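Local coordinates for protein cellulase (Soil metagenome, PDB 5I2U) that probably hydrolyses the beta-1,4-glucosidic bonds of cellulose, as a halotolerant glycoside hydrolase of family 5 with a TIM-barrel fold, at residues A[64-72]-A[286-294]; A[244-252]-A[274-284]. One frame throughout, in Å; residues are numbered along the deposited sequence.

In the fold
Both contacts join neighbouring strands of the closed eight-stranded barrel or the loops that follow them, and strand 281-286 has a part in each. Contact 2 is wholly buried: 244-252 and 274-284 pair the seventh and eighth strands through backbone bonds, apolar packing and one carboxylate stacked on an indole. Contact 1 lies further out, its centre about 15 Å from the chain centre against 9 Å, and is only partly buried; there the loops after the first and eighth strands meet chiefly through side chains, packed round an indole and joined by a salt bridge, beside glycerol. The centres of contact 1 and contact 2 are about 21 Å apart. Even so, Cys293 SG of contact 1 packs 3.7 Å from Trp284 CD1 of contact 2.

Contact 1: A[64-72]-A[286-294]; sequences HNLWPRFYN and VSDKNETCS. With GOL (glycerol), chain F.
Trp67 and Ser287 meet where the loops following the first and eighth strands of the TIM barrel come together, at the C-terminal end of the barrel. The packing centres on the indole: Ser287 CB makes a CH-pi contact over one face, 3.6 Å from the centroid of the five-membered ring of Trp67, while CB of Leu66 covers the opposite face. Lys289 crosses the ring at a slant, its CB 3.7 Å from Trp67 CZ2 and its CD at the ring edge. With chi1 at -54°, the indole swings beside its own backbone N and reaches toward 286-294. Phe70 turns its CD2 toward the carbonyl oxygen of Val286, at 3.7 Å, and its CZ toward the Asp288 carboxylate.

The charged part is a salt bridge between Arg69 and Asp288. Arg69 NH2 reaches Asp288 OD2 at an unusually short 2.5 Å, on the anti side and 26° out of the carboxylate plane. Arg69 NH1 is held separately by the carbonyl of Ala300.

A glycerol, probably from the crystallisation liquor, bridges the same pair. The one N-H of Arg69 NE is shared between Asp288 OD2, weakly, and glycerol O1, which in turn donates to Asp288 OD1 at 2.7 Å.

Contact 2: A[244-252]-A[274-284]; sequences IPVFVSECG and MESRKISWVAW. With PO4 (phosphate ion), chain J.
Val248 and Trp281 form a parallel bridge between neighbouring barrel strands, their CA atoms 4.7 Å apart. Val248 N donates to Ser280 O at 3.1 Å, and Val248 O receives a weak bond from Val282 N. Further on, Cys251 pairs with Ala283; the register slips by one residue between the two bridges, a beta bulge. This second bridge is held by a weak bond from Cys251 N to Val282 O and by Trp284 N to Cys251 O at 2.8 Å. At the other end a water joins Val246 O to Ser280 N.

Val248 packs against its bridge partner: CB and CG1 each lie 4.1 Å from Trp281 CB, while CG2 touches Ile279 CG2 and the sulfur of Met274, the last from helix 264-276. Before the bulge, Phe247 receives Ser280 CB over one ring face, a CH-pi contact, with Val282 CG2 at its edge.

Glu250 crosses over the indole of Trp284. Its CB starts away from the partner strand, but with CG anti to the backbone N (chi1 -166°) the extended chain swings back. Glu250 CG lies 3.7 Å from Trp284 CB, CD sits over one ring face toward the rim, and OE1 comes 3.6 Å from Trp284 CE3; the stacked planes are 25° apart. OE1 also makes a salt bridge with Arg89, and OE2 bonds Tyr224 OH and another glycerol. The carboxylate's place at the end of the seventh strand is consistent with that of the nucleophile in family 5 enzymes; the two strands, with helix 264-276 between them, belong to the last beta-alpha-beta unit of the TIM barrel.

Contact 1: A[64-72]-A[286-294]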
loop_
_atom_site.group_PDB
_atom_site.type_symbol
_atom_site.label_atom_id
_atom_site.label_comp_id
_atom_site.label_asym_id
_atom_site.label_seq_id
_atom_site.Cartn_x
_atom_site.Cartn_y
_atom_site.Cartn_z
ATOM N N HIS A 64 9.170 -6.754 -5.555
ATOM C CA HIS A 64 10.584 -6.386 -5.806
ATOM C C HIS A 64 11.344 -7.508 -6.527
ATOM O O HIS A 64 12.207 -7.242 -7.342
ATOM C CB HIS A 64 11.329 -6.006 -4.502
ATOM C CG HIS A 64 11.933 -7.178 -3.794
ATOM N ND1 HIS A 64 11.212 -7.974 -2.937
ATOM C CD2 HIS A 64 13.174 -7.719 -3.852
ATOM C CE1 HIS A 64 11.977 -8.949 -2.486
ATOM N NE2 HIS A 64 13.173 -8.819 -3.028
ATOM N N ASN A 65 11.015 -8.757 -6.208
ATOM C CA ASN A 65 11.671 -9.914 -6.828
ATOM C C ASN A 65 11.301 -10.153 -8.314
ATOM O O ASN A 65 11.968 -10.959 -8.983
ATOM C CB ASN A 65 11.536 -11.193 -5.975
ATOM C CG ASN A 65 10.113 -11.465 -5.486
ATOM O OD1 ASN A 65 9.377 -10.548 -5.155
ATOM N ND2 ASN A 65 9.758 -12.743 -5.370
ATOM N N LEU A 66 10.290 -9.428 -8.821
ATOM C CA LEU A 66 9.899 -9.465 -10.222
ATOM C C LEU A 66 10.321 -8.247 -11.026
ATOM O O LEU A 66 10.738 -8.378 -12.173
ATOM C CB LEU A 66 8.400 -9.657 -10.341
ATOM C CG LEU A 66 7.854 -10.931 -9.722
ATOM C CD1 LEU A 66 6.411 -11.126 -10.132
ATOM C CD2 LEU A 66 8.684 -12.146 -10.120
ATOM N N TRP A 67 10.196 -7.062 -10.441
ATOM C CA TRP A 67 10.536 -5.813 -11.123
ATOM C C TRP A 67 11.465 -4.973 -10.255
ATOM O O TRP A 67 11.146 -3.824 -9.937
ATOM C CB TRP A 67 9.258 -5.057 -11.493
ATOM C CG TRP A 67 8.349 -5.932 -12.279
ATOM C CD1 TRP A 67 8.516 -6.332 -13.573
ATOM C CD2 TRP A 67 7.179 -6.589 -11.808
ATOM N NE1 TRP A 67 7.503 -7.158 -13.947
ATOM C CE2 TRP A 67 6.655 -7.328 -12.889
ATOM C CE3 TRP A 67 6.501 -6.595 -10.598
ATOM C CZ2 TRP A 67 5.475 -8.075 -12.787
ATOM C CZ3 TRP A 67 5.320 -7.331 -10.498
ATOM C CH2 TRP A 67 4.835 -8.075 -11.582
ATOM N N PRO A 68 12.646 -5.536 -9.914
ATOM C CA PRO A 68 13.608 -4.819 -9.080
ATOM C C PRO A 68 14.216 -3.564 -9.698
ATOM O O PRO A 68 14.685 -2.709 -8.951
ATOM C CB PRO A 68 14.712 -5.844 -8.861
ATOM C CG PRO A 68 14.678 -6.679 -10.102
ATOM C CD PRO A 68 13.193 -6.832 -10.361
ATOM N N ARG A 69 14.216 -3.434 -11.021
ATOM C CA ARG A 69 14.846 -2.282 -11.674
ATOM C C ARG A 69 14.210 -0.941 -11.282
ATOM O O ARG A 69 14.894 0.088 -11.230
ATOM C CB ARG A 69 14.930 -2.479 -13.206
ATOM C CG ARG A 69 13.680 -2.216 -14.027
ATOM C CD ARG A 69 13.838 -2.764 -15.450
ATOM N NE ARG A 69 12.710 -2.402 -16.325
ATOM C CZ ARG A 69 12.621 -1.296 -17.073
ATOM N NH1 ARG A 69 13.590 -0.377 -17.085
ATOM N NH2 ARG A 69 11.542 -1.103 -17.829
ATOM N N PHE A 70 12.925 -0.955 -10.938
ATOM C CA PHE A 70 12.243 0.275 -10.511
ATOM C C PHE A 70 12.474 0.666 -9.050
ATOM O O PHE A 70 12.040 1.741 -8.628
ATOM C CB PHE A 70 10.737 0.163 -10.794
ATOM C CG PHE A 70 10.419 -0.076 -12.236
ATOM C CD1 PHE A 70 10.682 0.908 -13.184
ATOM C CD2 PHE A 70 9.888 -1.283 -12.654
ATOM C CE1 PHE A 70 10.417 0.688 -14.532
ATOM C CE2 PHE A 70 9.621 -1.510 -13.992
ATOM C CZ PHE A 70 9.881 -0.527 -14.932
ATOM N N TYR A 71 13.127 -0.189 -8.270
ATOM C CA TYR A 71 13.427 0.119 -6.866
ATOM C C TYR A 71 14.724 0.918 -6.838
ATOM O O TYR A 71 15.801 0.394 -6.544
ATOM C CB TYR A 71 13.523 -1.162 -6.036
ATOM C CG TYR A 71 12.174 -1.746 -5.677
ATOM C CD1 TYR A 71 11.352 -2.325 -6.649
ATOM C CD2 TYR A 71 11.718 -1.715 -4.366
ATOM C CE1 TYR A 71 10.106 -2.849 -6.319
ATOM C CE2 TYR A 71 10.479 -2.235 -4.031
ATOM C CZ TYR A 71 9.677 -2.790 -5.008
ATOM O OH TYR A 71 8.456 -3.301 -4.622
ATOM N N ASN A 72 14.596 2.199 -7.143
ATOM C CA ASN A 72 15.707 3.127 -7.124
ATOM C C ASN A 72 15.224 4.546 -6.804
ATOM O O ASN A 72 14.025 4.832 -6.879
ATOM C CB ASN A 72 16.432 3.085 -8.466
ATOM C CG ASN A 72 15.583 3.620 -9.612
ATOM O OD1 ASN A 72 15.464 4.818 -9.776
ATOM N ND2 ASN A 72 15.013 2.726 -10.419
ATOM N N VAL A 286 3.594 -0.319 -10.691
ATOM C CA VAL A 286 4.658 0.322 -11.471
ATOM C C VAL A 286 5.615 -0.795 -11.858
ATOM O O VAL A 286 6.560 -1.113 -11.134
ATOM C CB VAL A 286 5.398 1.413 -10.682
ATOM C CG1 VAL A 286 6.469 2.051 -11.539
ATOM C CG2 VAL A 286 4.422 2.469 -10.169
ATOM N N SER A 287 5.321 -1.393 -12.997
ATOM C CA SER A 287 5.995 -2.588 -13.491
ATOM C C SER A 287 5.731 -2.681 -15.007
ATOM O O SER A 287 4.903 -1.931 -15.532
ATOM C CB SER A 287 5.457 -3.834 -12.760
ATOM O OG SER A 287 4.035 -3.991 -12.893
ATOM N N ASP A 288 6.406 -3.607 -15.688
ATOM C CA ASP A 288 6.393 -3.690 -17.156
ATOM C C ASP A 288 6.150 -5.087 -17.744
ATOM O O ASP A 288 6.564 -5.397 -18.846
ATOM C CB ASP A 288 7.673 -3.064 -17.738
ATOM C CG ASP A 288 8.955 -3.629 -17.143
ATOM O OD1 ASP A 288 8.899 -4.519 -16.276
ATOM O OD2 ASP A 288 10.050 -3.134 -17.520
ATOM N N LYS A 289 5.446 -5.928 -17.004
ATOM C CA LYS A 289 5.033 -7.226 -17.509
ATOM C C LYS A 289 3.961 -6.985 -18.581
ATOM O O LYS A 289 3.326 -5.935 -18.581
ATOM C CB LYS A 289 4.507 -8.053 -16.339
ATOM C CG LYS A 289 4.013 -9.461 -16.648
ATOM C CD LYS A 289 3.800 -10.190 -15.327
ATOM C CE LYS A 289 3.049 -11.505 -15.472
ATOM N NZ LYS A 289 2.812 -12.128 -14.139
ATOM N N ASN A 290 3.771 -7.937 -19.494
ATOM C CA ASN A 290 2.648 -7.875 -20.445
ATOM C C ASN A 290 1.323 -8.239 -19.787
ATOM O O ASN A 290 0.705 -9.272 -20.103
ATOM C CB ASN A 290 2.868 -8.768 -21.672
ATOM C CG ASN A 290 1.779 -8.589 -22.715
ATOM O OD1 ASN A 290 1.204 -7.512 -22.845
ATOM N ND2 ASN A 290 1.479 -9.650 -23.447
ATOM N N GLU A 291 0.883 -7.365 -18.893
ATOM C CA GLU A 291 -0.382 -7.515 -18.165
ATOM C C GLU A 291 -1.016 -6.126 -18.053
ATOM O O GLU A 291 -0.308 -5.104 -18.001
ATOM C CB GLU A 291 -0.145 -8.122 -16.767
ATOM C CG GLU A 291 0.681 -7.217 -15.851
ATOM C CD GLU A 291 1.109 -7.834 -14.533
ATOM O OE1 GLU A 291 0.553 -8.871 -14.119
ATOM O OE2 GLU A 291 2.032 -7.250 -13.921
ATOM N N THR A 292 -2.342 -6.098 -18.018
ATOM C CA THR A 292 -3.112 -4.853 -17.913
ATOM C C THR A 292 -2.710 -3.988 -16.710
ATOM O O THR A 292 -2.579 -2.773 -16.850
ATOM C CB THR A 292 -4.626 -5.162 -17.854
ATOM O OG1 THR A 292 -4.979 -5.995 -18.960
ATOM C CG2 THR A 292 -5.455 -3.881 -17.902
ATOM N N CYS A 293 -2.487 -4.610 -15.549
ATOM C CA CYS A 293 -2.108 -3.869 -14.328
ATOM C C CYS A 293 -0.662 -3.307 -14.295
ATOM O O CYS A 293 -0.346 -2.530 -13.394
ATOM C CB CYS A 293 -2.340 -4.713 -13.066
ATOM S SG CYS A 293 -1.003 -5.878 -12.662
ATOM N N SER A 294 0.200 -3.676 -15.251
ATOM C CA SER A 294 1.599 -3.175 -15.282
ATOM C C SER A 294 1.559 -1.857 -16.015
ATOM O O SER A 294 1.194 -1.817 -17.193
ATOM C CB SER A 294 2.546 -4.150 -16.001
ATOM O OG SER A 294 3.178 -5.035 -15.088
HETATM C C1 GOL F . 11.600 -6.572 -15.756
HETATM O O1 GOL F . 11.447 -5.142 -15.696
HETATM C C2 GOL F . 10.949 -7.068 -17.048
HETATM O O2 GOL F . 10.572 -8.445 -16.891
HETATM C C3 GOL F . 11.871 -6.830 -18.255
HETATM O O3 GOL F . 13.162 -7.463 -18.126
#

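Contact 2: A[244-252]-A[274-284]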
loop_
_atom_site.group_PDB
_atom_site.type_symbol
_atom_site.label_atom_id
_atom_site.label_comp_id
_atom_site.label_asym_id
_atom_site.label_seq_id
_atom_site.Cartn_x
_atom_site.Cartn_y
_atom_site.Cartn_z
ATOM N N ILE A 244 -14.266 0.781 11.905
ATOM C CA ILE A 244 -13.058 0.194 11.314
ATOM C C ILE A 244 -12.400 1.205 10.355
ATOM O O ILE A 244 -12.992 1.542 9.321
ATOM C CB ILE A 244 -13.396 -1.108 10.561
ATOM C CG1 ILE A 244 -14.130 -2.110 11.485
ATOM C CG2 ILE A 244 -12.140 -1.753 9.993
ATOM C CD1 ILE A 244 -13.439 -2.415 12.809
ATOM N N PRO A 245 -11.187 1.698 10.694
ATOM C CA PRO A 245 -10.476 2.531 9.731
ATOM C C PRO A 245 -9.993 1.707 8.533
ATOM O O PRO A 245 -9.497 0.590 8.723
ATOM C CB PRO A 245 -9.283 3.082 10.532
ATOM C CG PRO A 245 -9.510 2.684 11.952
ATOM C CD PRO A 245 -10.372 1.476 11.901
ATOM N N VAL A 246 -10.127 2.269 7.328
ATOM C CA VAL A 246 -9.843 1.578 6.068
ATOM C C VAL A 246 -8.868 2.368 5.187
ATOM O O VAL A 246 -9.115 3.528 4.859
ATOM C CB VAL A 246 -11.140 1.353 5.271
ATOM C CG1 VAL A 246 -10.850 0.709 3.911
ATOM C CG2 VAL A 246 -12.107 0.503 6.089
ATOM N N PHE A 247 -7.774 1.718 4.801
ATOM C CA PHE A 247 -6.768 2.286 3.904
ATOM C C PHE A 247 -6.628 1.302 2.750
ATOM O O PHE A 247 -6.301 0.135 2.967
ATOM C CB PHE A 247 -5.446 2.429 4.668
ATOM C CG PHE A 247 -4.372 3.203 3.944
ATOM C CD1 PHE A 247 -3.770 2.703 2.792
ATOM C CD2 PHE A 247 -3.920 4.415 4.453
ATOM C CE1 PHE A 247 -2.774 3.424 2.144
ATOM C CE2 PHE A 247 -2.928 5.134 3.809
ATOM C CZ PHE A 247 -2.348 4.631 2.655
ATOM N N VAL A 248 -6.866 1.765 1.526
ATOM C CA VAL A 248 -6.675 0.937 0.321
ATOM C C VAL A 248 -5.180 0.929 -0.068
ATOM O O VAL A 248 -4.695 1.839 -0.749
ATOM C CB VAL A 248 -7.572 1.441 -0.830
ATOM C CG1 VAL A 248 -7.261 0.732 -2.143
ATOM C CG2 VAL A 248 -9.043 1.254 -0.456
ATOM N N SER A 249 -4.444 -0.081 0.400
ATOM C CA SER A 249 -2.993 -0.145 0.181
ATOM C C SER A 249 -2.640 -0.732 -1.192
ATOM O O SER A 249 -1.484 -0.659 -1.629
ATOM C CB SER A 249 -2.301 -0.928 1.301
ATOM O OG SER A 249 -2.760 -2.258 1.355
ATOM N N GLU A 250 -3.631 -1.308 -1.871
ATOM C CA GLU A 250 -3.427 -1.785 -3.230
ATOM C C GLU A 250 -4.741 -1.817 -3.971
ATOM O O GLU A 250 -5.738 -2.325 -3.445
ATOM C CB GLU A 250 -2.851 -3.188 -3.198
ATOM C CG GLU A 250 -2.299 -3.665 -4.515
ATOM C CD GLU A 250 -1.904 -5.112 -4.438
ATOM O OE1 GLU A 250 -0.928 -5.423 -3.712
ATOM O OE2 GLU A 250 -2.585 -5.926 -5.095
ATOM N N CYS A 251 -4.753 -1.264 -5.175
ATOM C CA CYS A 251 -5.916 -1.354 -6.033
ATOM C C CYS A 251 -5.573 -1.152 -7.486
ATOM O O CYS A 251 -4.498 -0.645 -7.826
ATOM C CB CYS A 251 -7.006 -0.342 -5.616
ATOM S SG CYS A 251 -6.594 1.411 -5.774
ATOM N N GLY A 252 -6.511 -1.516 -8.342
ATOM C CA GLY A 252 -6.361 -1.290 -9.776
ATOM C C GLY A 252 -7.639 -1.298 -10.585
ATOM O O GLY A 252 -8.728 -1.608 -10.071
ATOM N N MET A 274 -14.105 6.470 -2.957
ATOM C CA MET A 274 -13.021 6.692 -1.992
ATOM C C MET A 274 -12.806 8.170 -1.645
ATOM O O MET A 274 -12.547 8.505 -0.486
ATOM C CB MET A 274 -11.705 6.087 -2.495
ATOM C CG MET A 274 -11.679 4.570 -2.474
ATOM S SD MET A 274 -10.074 3.915 -2.958
ATOM C CE MET A 274 -10.056 4.315 -4.698
ATOM N N GLU A 275 -12.913 9.044 -2.637
ATOM C CA GLU A 275 -12.691 10.465 -2.411
ATOM C C GLU A 275 -13.783 11.072 -1.515
ATOM O O GLU A 275 -13.470 11.887 -0.654
ATOM C CB GLU A 275 -12.574 11.218 -3.728
ATOM C CG GLU A 275 -11.327 10.863 -4.538
ATOM C CD GLU A 275 -10.024 11.324 -3.912
ATOM O OE1 GLU A 275 -9.994 12.406 -3.298
ATOM O OE2 GLU A 275 -9.015 10.598 -4.026
ATOM N N SER A 276 -15.037 10.642 -1.688
ATOM C CA SER A 276 -16.132 11.107 -0.836
ATOM C C SER A 276 -16.015 10.551 0.587
ATOM O O SER A 276 -16.392 11.227 1.532
ATOM C CB SER A 276 -17.505 10.789 -1.449
ATOM O OG SER A 276 -17.854 9.430 -1.291
ATOM N N ARG A 277 -15.468 9.337 0.728
ATOM C CA ARG A 277 -15.154 8.752 2.047
ATOM C C ARG A 277 -13.801 9.183 2.627
ATOM O O ARG A 277 -13.469 8.758 3.721
ATOM C CB ARG A 277 -15.165 7.211 1.993
ATOM C CG ARG A 277 -16.427 6.576 1.448
ATOM C CD ARG A 277 -17.616 6.773 2.356
ATOM N NE ARG A 277 -18.792 6.093 1.819
ATOM C CZ ARG A 277 -19.550 6.530 0.809
ATOM N NH1 ARG A 277 -19.304 7.687 0.187
ATOM N NH2 ARG A 277 -20.589 5.794 0.417
ATOM N N LYS A 278 -13.022 10.005 1.928
ATOM C CA LYS A 278 -11.650 10.357 2.358
ATOM C C LYS A 278 -10.778 9.128 2.687
ATOM O O LYS A 278 -10.030 9.130 3.663
ATOM C CB LYS A 278 -11.679 11.337 3.548
ATOM C CG LYS A 278 -12.286 12.701 3.231
ATOM C CD LYS A 278 -11.770 13.794 4.163
ATOM C CE LYS A 278 -12.347 15.162 3.813
ATOM N NZ LYS A 278 -13.818 15.219 4.059
ATOM N N ILE A 279 -10.899 8.086 1.864
ATOM C CA ILE A 279 -10.113 6.852 1.970
ATOM C C ILE A 279 -8.854 7.030 1.128
ATOM O O ILE A 279 -8.942 7.433 -0.044
ATOM C CB ILE A 279 -10.896 5.632 1.430
ATOM C CG1 ILE A 279 -12.063 5.293 2.355
ATOM C CG2 ILE A 279 -9.983 4.421 1.250
ATOM C CD1 ILE A 279 -13.094 4.370 1.736
ATOM N N SER A 280 -7.690 6.757 1.720
ATOM C CA SER A 280 -6.428 6.841 0.983
ATOM C C SER A 280 -6.280 5.645 0.049
ATOM O O SER A 280 -6.810 4.575 0.339
ATOM C CB SER A 280 -5.240 6.921 1.937
ATOM O OG SER A 280 -5.187 8.188 2.554
ATOM N N TRP A 281 -5.595 5.832 -1.083
ATOM C CA TRP A 281 -5.445 4.748 -2.077
ATOM C C TRP A 281 -4.106 4.698 -2.815
ATOM O O TRP A 281 -3.475 5.713 -3.052
ATOM C CB TRP A 281 -6.617 4.716 -3.071
ATOM C CG TRP A 281 -6.942 5.986 -3.759
ATOM C CD1 TRP A 281 -7.826 6.937 -3.342
ATOM C CD2 TRP A 281 -6.416 6.450 -5.010
ATOM N NE1 TRP A 281 -7.874 7.979 -4.241
ATOM C CE2 TRP A 281 -7.019 7.711 -5.277
ATOM C CE3 TRP A 281 -5.484 5.933 -5.930
ATOM C CZ2 TRP A 281 -6.735 8.455 -6.433
ATOM C CZ3 TRP A 281 -5.190 6.675 -7.089
ATOM C CH2 TRP A 281 -5.818 7.924 -7.325
ATOM N N VAL A 282 -3.700 3.485 -3.155
ATOM C CA VAL A 282 -2.437 3.215 -3.832
ATOM C C VAL A 282 -2.709 2.291 -5.018
ATOM O O VAL A 282 -3.204 1.161 -4.849
ATOM C CB VAL A 282 -1.416 2.573 -2.876
ATOM C CG1 VAL A 282 -0.011 2.621 -3.462
ATOM C CG2 VAL A 282 -1.433 3.275 -1.513
ATOM N N ALA A 283 -2.378 2.768 -6.218
ATOM C CA ALA A 283 -2.624 1.997 -7.451
ATOM C C ALA A 283 -1.465 1.032 -7.763
ATOM O O ALA A 283 -0.295 1.398 -7.591
ATOM C CB ALA A 283 -2.870 2.938 -8.610
ATOM N N TRP A 284 -1.808 -0.167 -8.247
ATOM C CA TRP A 284 -0.857 -1.267 -8.589
ATOM C C TRP A 284 -0.854 -1.567 -10.103
ATOM O O TRP A 284 -1.937 -1.684 -10.681
ATOM C CB TRP A 284 -1.314 -2.515 -7.847
ATOM C CG TRP A 284 -0.568 -3.802 -8.105
ATOM C CD1 TRP A 284 -0.777 -4.691 -9.127
ATOM C CD2 TRP A 284 0.487 -4.347 -7.311
ATOM N NE1 TRP A 284 0.095 -5.741 -9.028
ATOM C CE2 TRP A 284 0.880 -5.563 -7.920
ATOM C CE3 TRP A 284 1.163 -3.913 -6.161
ATOM C CZ2 TRP A 284 1.903 -6.370 -7.396
ATOM C CZ3 TRP A 284 2.169 -4.717 -5.637
ATOM C CH2 TRP A 284 2.523 -5.940 -6.252
HETATM P P PO4 J . -11.788 6.033 6.421
HETATM O O1 PO4 J . -11.056 6.015 5.111
HETATM O O2 PO4 J . -13.218 5.583 6.224
HETATM O O3 PO4 J . -11.763 7.445 6.958
HETATM O O4 PO4 J . -11.102 5.068 7.354
HETATM O O HOH W 1 -7.541 5.742 4.453
#